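PDB 6XI3: large adhesion protein (Lap) involved in biofilm formation from Marinobacter hydrocarbonoclasticus, which probably acts as a bacterial adhesin whose tandem Ig-like repeats, extended with the help of calcium, carry it toward its target in biofilm formation. Local coordinates for residues D246-S251 with Q299-N304; A27-V32 with T49-A54; Q349-I354 with N363-V368. All blocks are in the same frame, centred on the assembly; numbering follows the deposited sequence.

Contact 1 of 3, residues D246-S251 with Q299-N304; sequences DVALNS and QDRNGN. With CA (calcium ion), chain D.
A calcium site between successive Ig-like domains brings D246 and N302 together from two loops of this adhesin. D246 OD2 binds the calcium ion at 2.3 Å and N302 OD1 at 2.2 Å; water 3 adds a further oxygen, and D192, D218 and the carbonyl of T220 complete the coordination. CG anti to the backbone N (chi1 -157°) carries the D246 carboxylate in between the metal and R301; OD2 binds the calcium and OD1 is left to R301. There NH1 of R301 meets OD1 of D246 at 3.2 Å in a fairly straight salt bridge (162° at the hydrogen). The bond lies in the guanidinium plane but reaches OD1 on its anti side, 25° out of the carboxylate plane. The peptide between V247 and A248 lies over one face of the guanidinium, A248 N above the centre and V247 C toward the rim, while water 2 links R301 NH2 to L249 N at the edge. R301 N also donates to D246 O (2.9 Å), so one arginine holds both the carbonyl and the carboxylate of D246. D300 forms the second shell: its OD2 accepts from water 3 (2.8 Å), and its OD1 takes N302 N in an Asx turn and N304 N from the opposite face. F217 O accepts from ND2 of N302, steadying the amide. Shared between calcium and arginine, the D246 carboxylate probably stays ionised, and the metal would offset the like charge of nearby D300.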
ATOM      1  N   ASP A 246      -1.418  -7.903   0.845  1.00 26.86           N
ATOM      2  CA  ASP A 246      -1.031  -6.595   0.271  1.00 26.50           C
ATOM      3  C   ASP A 246      -1.961  -5.485   0.782  1.00 27.09           C
ATOM      4  O   ASP A 246      -2.166  -4.484   0.053  1.00 26.12           O
ATOM      5  CB  ASP A 246      -0.992  -6.599  -1.262  1.00 27.91           C
ATOM      6  CG  ASP A 246      -0.090  -5.477  -1.768  1.00 28.03           C
ATOM      7  OD1 ASP A 246       0.838  -5.119  -1.016  1.00 28.41           O
ATOM      8  OD2 ASP A 246      -0.378  -4.901  -2.851  1.00 26.32           O
ATOM      9  N   VAL A 247      -2.483  -5.620   2.003  1.00 25.14           N
ATOM     10  CA  VAL A 247      -3.245  -4.514   2.639  1.00 25.46           C
ATOM     11  C   VAL A 247      -2.434  -3.982   3.821  1.00 23.46           C
ATOM     12  O   VAL A 247      -2.064  -4.791   4.721  1.00 24.63           O
ATOM     13  CB  VAL A 247      -4.657  -4.970   3.030  1.00 25.00           C
ATOM     14  CG1 VAL A 247      -5.403  -3.921   3.829  1.00 26.43           C
ATOM     15  CG2 VAL A 247      -5.441  -5.346   1.787  1.00 23.45           C
ATOM     16  N   ALA A 248      -2.180  -2.672   3.799  1.00 26.98           N
ATOM     17  CA  ALA A 248      -1.279  -1.989   4.755  1.00 28.66           C
ATOM     18  C   ALA A 248      -1.870  -2.070   6.163  1.00 30.40           C
ATOM     19  O   ALA A 248      -3.110  -2.070   6.306  1.00 25.64           O
ATOM     20  CB  ALA A 248      -1.010  -0.557   4.347  1.00 28.14           C
ATOM     21  N   LEU A 249      -0.968  -2.093   7.147  1.00 31.56           N
ATOM     22  CA  LEU A 249      -1.248  -2.042   8.596  1.00 30.34           C
ATOM     23  C   LEU A 249      -2.214  -0.890   8.849  1.00 30.88           C
ATOM     24  O   LEU A 249      -1.985   0.178   8.267  1.00 29.83           O
ATOM     25  CB  LEU A 249       0.086  -1.827   9.315  1.00 32.05           C
ATOM     26  CG  LEU A 249       0.012  -1.651  10.823  1.00 32.38           C
ATOM     27  CD1 LEU A 249      -0.457  -2.940  11.452  1.00 32.98           C
ATOM     28  CD2 LEU A 249       1.371  -1.227  11.385  1.00 35.62           C
ATOM     29  N   ASN A 250      -3.263  -1.131   9.649  1.00 28.60           N
ATOM     30  CA  ASN A 250      -4.261  -0.120  10.088  1.00 30.54           C
ATOM     31  C   ASN A 250      -5.201   0.297   8.966  1.00 27.97           C
ATOM     32  O   ASN A 250      -6.041   1.176   9.228  1.00 30.79           O
ATOM     33  CB  ASN A 250      -3.584   1.129  10.668  1.00 34.63           C
ATOM     34  CG  ASN A 250      -2.810   0.779  11.917  1.00 39.32           C
ATOM     35  OD1 ASN A 250      -3.087  -0.237  12.553  1.00 45.69           O
ATOM     36  ND2 ASN A 250      -1.834   1.595  12.271  1.00 47.60           N
ATOM     37  N   SER A 251      -5.129  -0.311   7.783  1.00 26.26           N
ATOM     38  CA  SER A 251      -6.135  -0.045   6.720  1.00 24.22           C
ATOM     39  C   SER A 251      -7.528  -0.391   7.260  1.00 23.30           C
ATOM     40  O   SER A 251      -7.674  -1.348   8.026  1.00 26.29           O
ATOM     41  CB  SER A 251      -5.872  -0.797   5.444  1.00 22.76           C
ATOM     42  OG  SER A 251      -4.581  -0.514   4.992  1.00 27.61           O
ATOM     43  N   GLN A 299      -8.719  -1.587   0.783  1.00 24.03           N
ATOM     44  CA  GLN A 299      -7.935  -1.041  -0.334  1.00 27.04           C
ATOM     45  C   GLN A 299      -6.511  -1.597  -0.212  1.00 24.94           C
ATOM     46  O   GLN A 299      -5.912  -1.458   0.882  1.00 25.36           O
ATOM     47  CB  GLN A 299      -7.950   0.493  -0.314  1.00 31.14           C
ATOM     48  CG  GLN A 299      -7.089   1.021  -1.447  1.00 39.69           C
ATOM     49  CD  GLN A 299      -7.291   2.456  -1.846  1.00 44.99           C
ATOM     50  OE1 GLN A 299      -6.444   3.300  -1.555  1.00 42.24           O
ATOM     51  NE2 GLN A 299      -8.369   2.710  -2.569  1.00 41.90           N
ATOM     52  N   ASP A 300      -5.996  -2.229  -1.265  1.00 23.36           N
ATOM     53  CA  ASP A 300      -4.624  -2.812  -1.243  1.00 23.66           C
ATOM     54  C   ASP A 300      -3.613  -1.682  -1.456  1.00 20.92           C
ATOM     55  O   ASP A 300      -4.005  -0.566  -1.641  1.00 21.60           O
ATOM     56  CB  ASP A 300      -4.484  -3.974  -2.224  1.00 24.18           C
ATOM     57  CG  ASP A 300      -4.364  -3.658  -3.709  1.00 25.75           C
ATOM     58  OD1 ASP A 300      -4.161  -2.480  -4.078  1.00 26.12           O
ATOM     59  OD2 ASP A 300      -4.498  -4.622  -4.490  1.00 24.70           O
ATOM     60  N   ARG A 301      -2.341  -1.993  -1.395  1.00 24.17           N
ATOM     61  CA  ARG A 301      -1.271  -0.972  -1.450  1.00 24.58           C
ATOM     62  C   ARG A 301      -1.175  -0.308  -2.828  1.00 25.27           C
ATOM     63  O   ARG A 301      -0.540   0.751  -2.910  1.00 24.92           O
ATOM     64  CB  ARG A 301       0.037  -1.656  -1.082  1.00 23.47           C
ATOM     65  CG  ARG A 301       0.152  -1.969   0.397  1.00 24.25           C
ATOM     66  CD  ARG A 301       1.607  -2.186   0.794  1.00 24.78           C
ATOM     67  NE  ARG A 301       1.776  -2.463   2.223  1.00 25.78           N
ATOM     68  CZ  ARG A 301       1.698  -3.663   2.784  1.00 25.43           C
ATOM     69  NH1 ARG A 301       1.478  -4.744   2.057  1.00 27.69           N
ATOM     70  NH2 ARG A 301       1.904  -3.795   4.076  1.00 25.79           N
ATOM     71  N   ASN A 302      -1.699  -0.932  -3.885  1.00 26.04           N
ATOM     72  CA  ASN A 302      -1.637  -0.338  -5.245  1.00 27.51           C
ATOM     73  C   ASN A 302      -2.976   0.326  -5.580  1.00 29.85           C
ATOM     74  O   ASN A 302      -3.214   0.553  -6.769  1.00 31.44           O
ATOM     75  CB  ASN A 302      -1.227  -1.402  -6.263  1.00 29.03           C
ATOM     76  CG  ASN A 302       0.175  -1.911  -6.009  1.00 27.38           C
ATOM     77  OD1 ASN A 302       0.321  -2.993  -5.450  1.00 25.95           O
ATOM     78  ND2 ASN A 302       1.188  -1.121  -6.376  1.00 25.33           N
ATOM     79  N   GLY A 303      -3.828   0.600  -4.578  1.00 27.85           N
ATOM     80  CA  GLY A 303      -5.063   1.387  -4.755  1.00 30.07           C
ATOM     81  C   GLY A 303      -6.239   0.548  -5.244  1.00 30.57           C
ATOM     82  O   GLY A 303      -7.181   1.141  -5.699  1.00 30.58           O
ATOM     83  N   ASN A 304      -6.187  -0.787  -5.186  1.00 31.59           N
ATOM     84  CA  ASN A 304      -7.319  -1.635  -5.637  1.00 32.08           C
ATOM     85  C   ASN A 304      -8.244  -1.953  -4.457  1.00 32.63           C
ATOM     86  O   ASN A 304      -7.745  -2.312  -3.383  1.00 30.35           O
ATOM     87  CB  ASN A 304      -6.851  -2.947  -6.255  1.00 33.59           C
ATOM     88  CG  ASN A 304      -5.879  -2.725  -7.393  1.00 37.10           C
ATOM     89  OD1 ASN A 304      -6.248  -2.132  -8.399  1.00 37.63           O
ATOM     90  ND2 ASN A 304      -4.642  -3.181  -7.227  1.00 33.50           N
TER
HETATM   91 CA    CA D 503       0.162  -5.172  -5.037  1.00 24.99          CA
HETATM   92  O   HOH W   1      -3.322  -1.147   1.649  1.00 21.75           O
HETATM   93  O   HOH W   2       1.966  -1.594   5.896  1.00 30.24           O
HETATM   94  O   HOH W   3      -2.108  -5.316  -5.700  1.00 25.67           O

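Contact 2 of 3, residues A27-V32 with T49-A54; sequences AGALTV and TTTDVA. With EDO (1,2-ethanediol), chain K.
The D52 carboxylate, the flat side-chain group of this pairing, is approached end-on: A27 N, in the first modelled and poorly ordered residue, donates to D52 OD2 at 3.1 Å, nearly in line with the C-O bond. The remaining flat groups are peptides, linked into an antiparallel ladder, their N-H donors tilted from the carbonyl planes. A29 and T51 form a hydrogen-bonded pair, with T51 N giving to A29 O at 3.0 Å and A29 N returning a similar bond to T51 O. Further along, T31 N reaches T49 O at 2.9 Å in an almost straight bond (170°), whereas the reverse bond is weak. One face of the ladder carries A29, T31, T49 and T51. On it OG1 of T31 and OG1 of T49 meet at 2.7 Å, either being able to donate; each sits between its own backbone N and carbonyl carbon (chi1 69° and 65°), which leans the two oxygens together. The other face carries L30 and T50, where L30 CD1 touches T50 CG2 at 3.7 Å. Past T51 the positive phi of D52 turns the chain out of the strand. The arrangement is that of a beta hairpin in an Ig-like sandwich, 29-38 being an edge strand of its sheet and 43-51 the next one in: the face with A29, T31, T49 and T51 is exposed, while L30 on the other is buried against Y83, A102 and L112 and T50 beside it binds G81 O.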
ATOM      1  N   ALA A  27      73.499  31.680   1.511  1.00 71.52           N
ATOM      2  CA  ALA A  27      72.750  30.373   1.513  1.00 70.16           C
ATOM      3  C   ALA A  27      71.702  30.380   0.387  1.00 60.01           C
ATOM      4  O   ALA A  27      70.926  31.369   0.287  1.00 56.28           O
ATOM      5  CB  ALA A  27      72.119  30.118   2.864  1.00 69.78           C
ATOM      6  N   GLY A  28      71.703  29.343  -0.457  1.00 44.78           N
ATOM      7  CA  GLY A  28      70.754  29.247  -1.583  1.00 41.58           C
ATOM      8  C   GLY A  28      69.323  29.152  -1.087  1.00 37.57           C
ATOM      9  O   GLY A  28      69.098  28.426  -0.116  1.00 36.43           O
ATOM     10  N   ALA A  29      68.366  29.845  -1.706  1.00 34.84           N
ATOM     11  CA  ALA A  29      66.937  29.747  -1.283  1.00 31.45           C
ATOM     12  C   ALA A  29      66.028  29.827  -2.512  1.00 30.39           C
ATOM     13  O   ALA A  29      66.411  30.442  -3.523  1.00 27.46           O
ATOM     14  CB  ALA A  29      66.611  30.806  -0.248  1.00 31.74           C
ATOM     15  N   LEU A  30      64.894  29.142  -2.459  1.00 25.76           N
ATOM     16  CA  LEU A  30      63.866  29.199  -3.516  1.00 26.73           C
ATOM     17  C   LEU A  30      62.509  29.320  -2.835  1.00 27.12           C
ATOM     18  O   LEU A  30      62.273  28.586  -1.853  1.00 28.32           O
ATOM     19  CB  LEU A  30      63.972  27.940  -4.387  1.00 27.52           C
ATOM     20  CG  LEU A  30      62.843  27.657  -5.372  1.00 27.30           C
ATOM     21  CD1 LEU A  30      62.797  28.713  -6.449  1.00 26.10           C
ATOM     22  CD2 LEU A  30      63.065  26.290  -5.997  1.00 31.36           C
ATOM     23  N   THR A  31      61.649  30.193  -3.355  1.00 26.41           N
ATOM     24  CA  THR A  31      60.204  30.228  -2.984  1.00 25.61           C
ATOM     25  C   THR A  31      59.372  30.057  -4.244  1.00 25.28           C
ATOM     26  O   THR A  31      59.799  30.526  -5.340  1.00 25.84           O
ATOM     27  CB  THR A  31      59.775  31.528  -2.282  1.00 27.57           C
ATOM     28  OG1 THR A  31      59.847  32.570  -3.257  1.00 30.38           O
ATOM     29  CG2 THR A  31      60.625  31.883  -1.076  1.00 31.41           C
ATOM     30  N   VAL A  32      58.161  29.537  -4.066  1.00 26.42           N
ATOM     31  CA  VAL A  32      57.150  29.526  -5.146  1.00 24.34           C
ATOM     32  C   VAL A  32      55.810  29.917  -4.515  1.00 27.55           C
ATOM     33  O   VAL A  32      55.582  29.547  -3.369  1.00 26.17           O
ATOM     34  CB  VAL A  32      57.129  28.155  -5.836  1.00 24.47           C
ATOM     35  CG1 VAL A  32      56.585  27.061  -4.916  1.00 22.34           C
ATOM     36  CG2 VAL A  32      56.383  28.205  -7.153  1.00 25.28           C
ATOM     37  N   THR A  49      60.876  33.640  -5.991  1.00 21.91           N
ATOM     38  CA  THR A  49      62.146  34.348  -5.724  1.00 24.47           C
ATOM     39  C   THR A  49      63.226  33.298  -5.537  1.00 24.34           C
ATOM     40  O   THR A  49      62.907  32.158  -5.140  1.00 25.33           O
ATOM     41  CB  THR A  49      62.040  35.250  -4.483  1.00 26.38           C
ATOM     42  OG1 THR A  49      61.841  34.379  -3.364  1.00 28.51           O
ATOM     43  CG2 THR A  49      60.913  36.255  -4.601  1.00 27.31           C
ATOM     44  N   THR A  50      64.474  33.717  -5.720  1.00 24.10           N
ATOM     45  CA  THR A  50      65.661  32.874  -5.487  1.00 24.90           C
ATOM     46  C   THR A  50      66.722  33.738  -4.854  1.00 24.75           C
ATOM     47  O   THR A  50      66.689  34.938  -5.094  1.00 23.37           O
ATOM     48  CB  THR A  50      66.220  32.243  -6.769  1.00 24.19           C
ATOM     49  OG1 THR A  50      66.608  33.307  -7.653  1.00 23.88           O
ATOM     50  CG2 THR A  50      65.238  31.303  -7.409  1.00 24.93           C
ATOM     51  N   THR A  51      67.605  33.100  -4.103  1.00 26.43           N
ATOM     52  CA  THR A  51      68.849  33.691  -3.552  1.00 27.84           C
ATOM     53  C   THR A  51      69.970  32.776  -4.015  1.00 25.54           C
ATOM     54  O   THR A  51      69.789  31.538  -3.880  1.00 24.42           O
ATOM     55  CB  THR A  51      68.799  33.797  -2.018  1.00 32.80           C
ATOM     56  OG1 THR A  51      67.616  34.501  -1.648  1.00 41.86           O
ATOM     57  CG2 THR A  51      69.980  34.543  -1.441  1.00 35.05           C
ATOM     58  N   ASP A  52      71.040  33.345  -4.564  1.00 25.94           N
ATOM     59  CA  ASP A  52      72.270  32.601  -4.911  1.00 31.29           C
ATOM     60  C   ASP A  52      71.961  31.597  -6.009  1.00 30.75           C
ATOM     61  O   ASP A  52      72.697  30.605  -6.079  1.00 27.32           O
ATOM     62  CB  ASP A  52      72.825  31.797  -3.731  1.00 37.89           C
ATOM     63  CG  ASP A  52      73.442  32.673  -2.667  1.00 51.66           C
ATOM     64  OD1 ASP A  52      73.632  33.879  -2.938  1.00 58.93           O
ATOM     65  OD2 ASP A  52      73.712  32.145  -1.565  1.00 65.50           O
ATOM     66  N   VAL A  53      70.929  31.843  -6.812  1.00 24.68           N
ATOM     67  CA  VAL A  53      70.725  31.141  -8.109  1.00 26.07           C
ATOM     68  C   VAL A  53      71.128  32.119  -9.214  1.00 25.73           C
ATOM     69  O   VAL A  53      70.699  33.301  -9.159  1.00 27.54           O
ATOM     70  CB  VAL A  53      69.275  30.650  -8.277  1.00 27.48           C
ATOM     71  CG1 VAL A  53      69.062  29.984  -9.624  1.00 28.54           C
ATOM     72  CG2 VAL A  53      68.837  29.726  -7.136  1.00 26.86           C
ATOM     73  N   ALA A  54      71.923  31.662 -10.180  1.00 22.93           N
ATOM     74  CA  ALA A  54      72.412  32.506 -11.294  1.00 25.74           C
ATOM     75  C   ALA A  54      71.232  32.907 -12.168  1.00 24.64           C
ATOM     76  O   ALA A  54      70.408  32.061 -12.541  1.00 23.09           O
ATOM     77  CB  ALA A  54      73.454  31.819 -12.130  1.00 25.27           C
TER
HETATM   78  C1  EDO K 510      54.168  28.630  -0.368  1.00 43.55           C
HETATM   79  O1  EDO K 510      53.273  29.605  -0.906  1.00 44.72           O
HETATM   80  C2  EDO K 510      55.516  28.573  -1.056  1.00 36.60           C
HETATM   81  O2  EDO K 510      56.442  29.599  -0.666  1.00 48.53           O

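Contact 3 of 3, residues Q349-I354 with N363-V368; sequences QVNVTI and NAITTV
I365 lies across from 349-354, one branch on V350 and Q349, the other on N351. Its CB lies 4.1 Å from V350 O. From there CG2, anti to the backbone N, reaches back to touch V350 O at 3.6 Å and CB of Q349 at 3.9 Å. The other branch, with CG1 anti to the carbonyl carbon (chi1 -45°), lies beside N351, the two side chains pointing the same way; CG1 and the tip, CD1, both approach N351 ND2, CD1 at 3.6 Å. N351 ND2 gives one N-H to water 4 (ND2 to O 3.0 Å), which in turn donates to A364 O. Underneath, V350 with T366 and V352 with A364 form hydrogen-bonded antiparallel pairs, V350 N to T366 O being the shortest bond at 2.8 Å. Where 361-367 ends, V350 CG2 and V368 CG2 press together at 3.4 Å, tighter than usual for two carbons, their side chains nearly at right angles. Strand 361-367 is outermost in its four-stranded sheet, and 349-356 joins it to 387-396; the face bearing V350, V352 and A364 packs on Y374 and L376 of strand 374-380, with L337 of 334-342 also covering V352.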
ATOM      1  N   GLN A 349     -48.821 -15.559   2.640  1.00 23.33           N
ATOM      2  CA  GLN A 349     -50.074 -16.335   2.514  1.00 26.31           C
ATOM      3  C   GLN A 349     -50.157 -17.326   3.675  1.00 26.26           C
ATOM      4  O   GLN A 349     -49.107 -17.835   4.081  1.00 25.56           O
ATOM      5  CB  GLN A 349     -50.094 -17.077   1.184  1.00 26.41           C
ATOM      6  CG  GLN A 349     -50.002 -16.130   0.005  1.00 29.53           C
ATOM      7  CD  GLN A 349     -50.225 -16.830  -1.314  1.00 33.12           C
ATOM      8  OE1 GLN A 349     -50.516 -16.189  -2.322  1.00 43.40           O
ATOM      9  NE2 GLN A 349     -50.130 -18.146  -1.297  1.00 27.35           N
ATOM     10  N   VAL A 350     -51.361 -17.525   4.209  1.00 22.74           N
ATOM     11  CA  VAL A 350     -51.694 -18.632   5.120  1.00 23.20           C
ATOM     12  C   VAL A 350     -52.597 -19.565   4.334  1.00 25.29           C
ATOM     13  O   VAL A 350     -53.663 -19.077   3.933  1.00 23.45           O
ATOM     14  CB  VAL A 350     -52.461 -18.169   6.372  1.00 26.79           C
ATOM     15  CG1 VAL A 350     -52.635 -19.357   7.302  1.00 25.51           C
ATOM     16  CG2 VAL A 350     -51.798 -16.983   7.068  1.00 28.30           C
ATOM     17  N   ASN A 351     -52.225 -20.832   4.179  1.00 26.34           N
ATOM     18  CA  ASN A 351     -53.107 -21.844   3.524  1.00 29.41           C
ATOM     19  C   ASN A 351     -53.927 -22.540   4.616  1.00 27.65           C
ATOM     20  O   ASN A 351     -53.324 -22.995   5.634  1.00 27.43           O
ATOM     21  CB  ASN A 351     -52.325 -22.838   2.641  1.00 32.09           C
ATOM     22  CG  ASN A 351     -51.708 -22.195   1.409  1.00 35.01           C
ATOM     23  OD1 ASN A 351     -50.607 -21.657   1.465  1.00 38.48           O
ATOM     24  ND2 ASN A 351     -52.398 -22.222   0.284  1.00 37.81           N
ATOM     25  N   VAL A 352     -55.244 -22.659   4.398  1.00 26.12           N
ATOM     26  CA  VAL A 352     -56.198 -23.268   5.367  1.00 24.36           C
ATOM     27  C   VAL A 352     -56.944 -24.405   4.667  1.00 24.08           C
ATOM     28  O   VAL A 352     -57.330 -24.238   3.513  1.00 22.53           O
ATOM     29  CB  VAL A 352     -57.160 -22.220   5.943  1.00 29.63           C
ATOM     30  CG1 VAL A 352     -58.243 -22.844   6.804  1.00 32.51           C
ATOM     31  CG2 VAL A 352     -56.420 -21.155   6.742  1.00 28.45           C
ATOM     32  N   THR A 353     -57.032 -25.561   5.318  1.00 25.67           N
ATOM     33  CA  THR A 353     -57.907 -26.698   4.902  1.00 27.58           C
ATOM     34  C   THR A 353     -58.914 -26.966   6.022  1.00 27.62           C
ATOM     35  O   THR A 353     -58.546 -26.864   7.215  1.00 29.55           O
ATOM     36  CB  THR A 353     -57.088 -27.961   4.602  1.00 29.31           C
ATOM     37  OG1 THR A 353     -56.450 -28.239   5.850  1.00 33.46           O
ATOM     38  CG2 THR A 353     -56.069 -27.795   3.487  1.00 29.82           C
ATOM     39  N   ILE A 354     -60.162 -27.235   5.652  1.00 26.75           N
ATOM     40  CA  ILE A 354     -61.204 -27.737   6.585  1.00 26.68           C
ATOM     41  C   ILE A 354     -61.616 -29.094   6.016  1.00 27.62           C
ATOM     42  O   ILE A 354     -62.045 -29.103   4.862  1.00 24.02           O
ATOM     43  CB  ILE A 354     -62.379 -26.754   6.663  1.00 28.02           C
ATOM     44  CG1 ILE A 354     -61.890 -25.347   7.030  1.00 29.77           C
ATOM     45  CG2 ILE A 354     -63.435 -27.243   7.636  1.00 28.28           C
ATOM     46  CD1 ILE A 354     -62.688 -24.282   6.343  1.00 33.19           C
ATOM     47  N   ASN A 363     -60.561 -25.652   0.758  1.00 26.23           N
ATOM     48  CA  ASN A 363     -59.248 -24.960   0.736  1.00 28.03           C
ATOM     49  C   ASN A 363     -59.513 -23.448   0.678  1.00 29.26           C
ATOM     50  O   ASN A 363     -60.385 -23.009  -0.093  1.00 29.55           O
ATOM     51  CB  ASN A 363     -58.378 -25.380  -0.453  1.00 30.76           C
ATOM     52  CG  ASN A 363     -58.113 -26.873  -0.522  1.00 33.11           C
ATOM     53  OD1 ASN A 363     -57.319 -27.413   0.247  1.00 36.79           O
ATOM     54  ND2 ASN A 363     -58.776 -27.549  -1.446  1.00 30.53           N
ATOM     55  N   ALA A 364     -58.767 -22.685   1.465  1.00 25.62           N
ATOM     56  CA  ALA A 364     -58.837 -21.216   1.479  1.00 25.77           C
ATOM     57  C   ALA A 364     -57.419 -20.678   1.700  1.00 24.08           C
ATOM     58  O   ALA A 364     -56.524 -21.454   2.114  1.00 24.51           O
ATOM     59  CB  ALA A 364     -59.806 -20.770   2.559  1.00 24.20           C
ATOM     60  N   ILE A 365     -57.248 -19.388   1.444  1.00 23.51           N
ATOM     61  CA  ILE A 365     -55.953 -18.664   1.529  1.00 22.80           C
ATOM     62  C   ILE A 365     -56.255 -17.242   1.990  1.00 24.03           C
ATOM     63  O   ILE A 365     -57.213 -16.606   1.480  1.00 22.68           O
ATOM     64  CB  ILE A 365     -55.180 -18.667   0.188  1.00 23.45           C
ATOM     65  CG1 ILE A 365     -55.141 -20.039  -0.496  1.00 26.82           C
ATOM     66  CG2 ILE A 365     -53.782 -18.157   0.410  1.00 21.82           C
ATOM     67  CD1 ILE A 365     -54.336 -20.066  -1.817  1.00 27.87           C
ATOM     68  N   THR A 366     -55.485 -16.759   2.950  1.00 21.88           N
ATOM     69  CA  THR A 366     -55.604 -15.360   3.400  1.00 21.64           C
ATOM     70  C   THR A 366     -54.193 -14.844   3.642  1.00 21.67           C
ATOM     71  O   THR A 366     -53.220 -15.572   3.345  1.00 21.65           O
ATOM     72  CB  THR A 366     -56.543 -15.224   4.606  1.00 22.89           C
ATOM     73  OG1 THR A 366     -56.899 -13.842   4.779  1.00 24.12           O
ATOM     74  CG2 THR A 366     -55.919 -15.821   5.847  1.00 23.98           C
ATOM     75  N   THR A 367     -54.121 -13.615   4.111  1.00 20.39           N
ATOM     76  CA  THR A 367     -52.875 -12.843   4.252  1.00 23.07           C
ATOM     77  C   THR A 367     -52.566 -12.566   5.733  1.00 24.30           C
ATOM     78  O   THR A 367     -53.457 -12.148   6.476  1.00 21.72           O
ATOM     79  CB  THR A 367     -52.971 -11.575   3.407  1.00 23.23           C
ATOM     80  OG1 THR A 367     -53.080 -12.037   2.054  1.00 23.00           O
ATOM     81  CG2 THR A 367     -51.769 -10.669   3.558  1.00 24.17           C
ATOM     82  N   VAL A 368     -51.308 -12.770   6.110  1.00 23.83           N
ATOM     83  CA  VAL A 368     -50.782 -12.404   7.450  1.00 24.09           C
ATOM     84  C   VAL A 368     -50.758 -10.867   7.592  1.00 24.89           C
ATOM     85  O   VAL A 368     -50.118 -10.225   6.760  1.00 23.73           O
ATOM     86  CB  VAL A 368     -49.413 -13.049   7.698  1.00 24.58           C
ATOM     87  CG1 VAL A 368     -48.878 -12.669   9.072  1.00 24.96           C
ATOM     88  CG2 VAL A 368     -49.460 -14.566   7.565  1.00 26.06           C
TER
HETATM   89  O   HOH W   4     -55.018 -23.598   0.546  1.00 48.84           O

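In the fold
All three contacts belong to one extended chain of Ig-like domains, share no strand and play distinct parts in it. Contacts 2 and 3, about 133 Å apart between centres on opposite sides of the chain's centre, each join the two strands of an antiparallel hairpin. Contact 2 is largely a surface pairing of threonines and alanines near the chain start, while contact 3, partly buried, sets V350 and V352 against the interior, with Q349, N351, T353, N363 and I365 on the other face. Contact 1, close to the centre of the chain and also partly buried, joins loops, with one backbone bond, a salt bridge and a shared calcium in place of a regular ladder. The hairpins thus hold neighbouring strands; the calcium loops join parts distant in sequence.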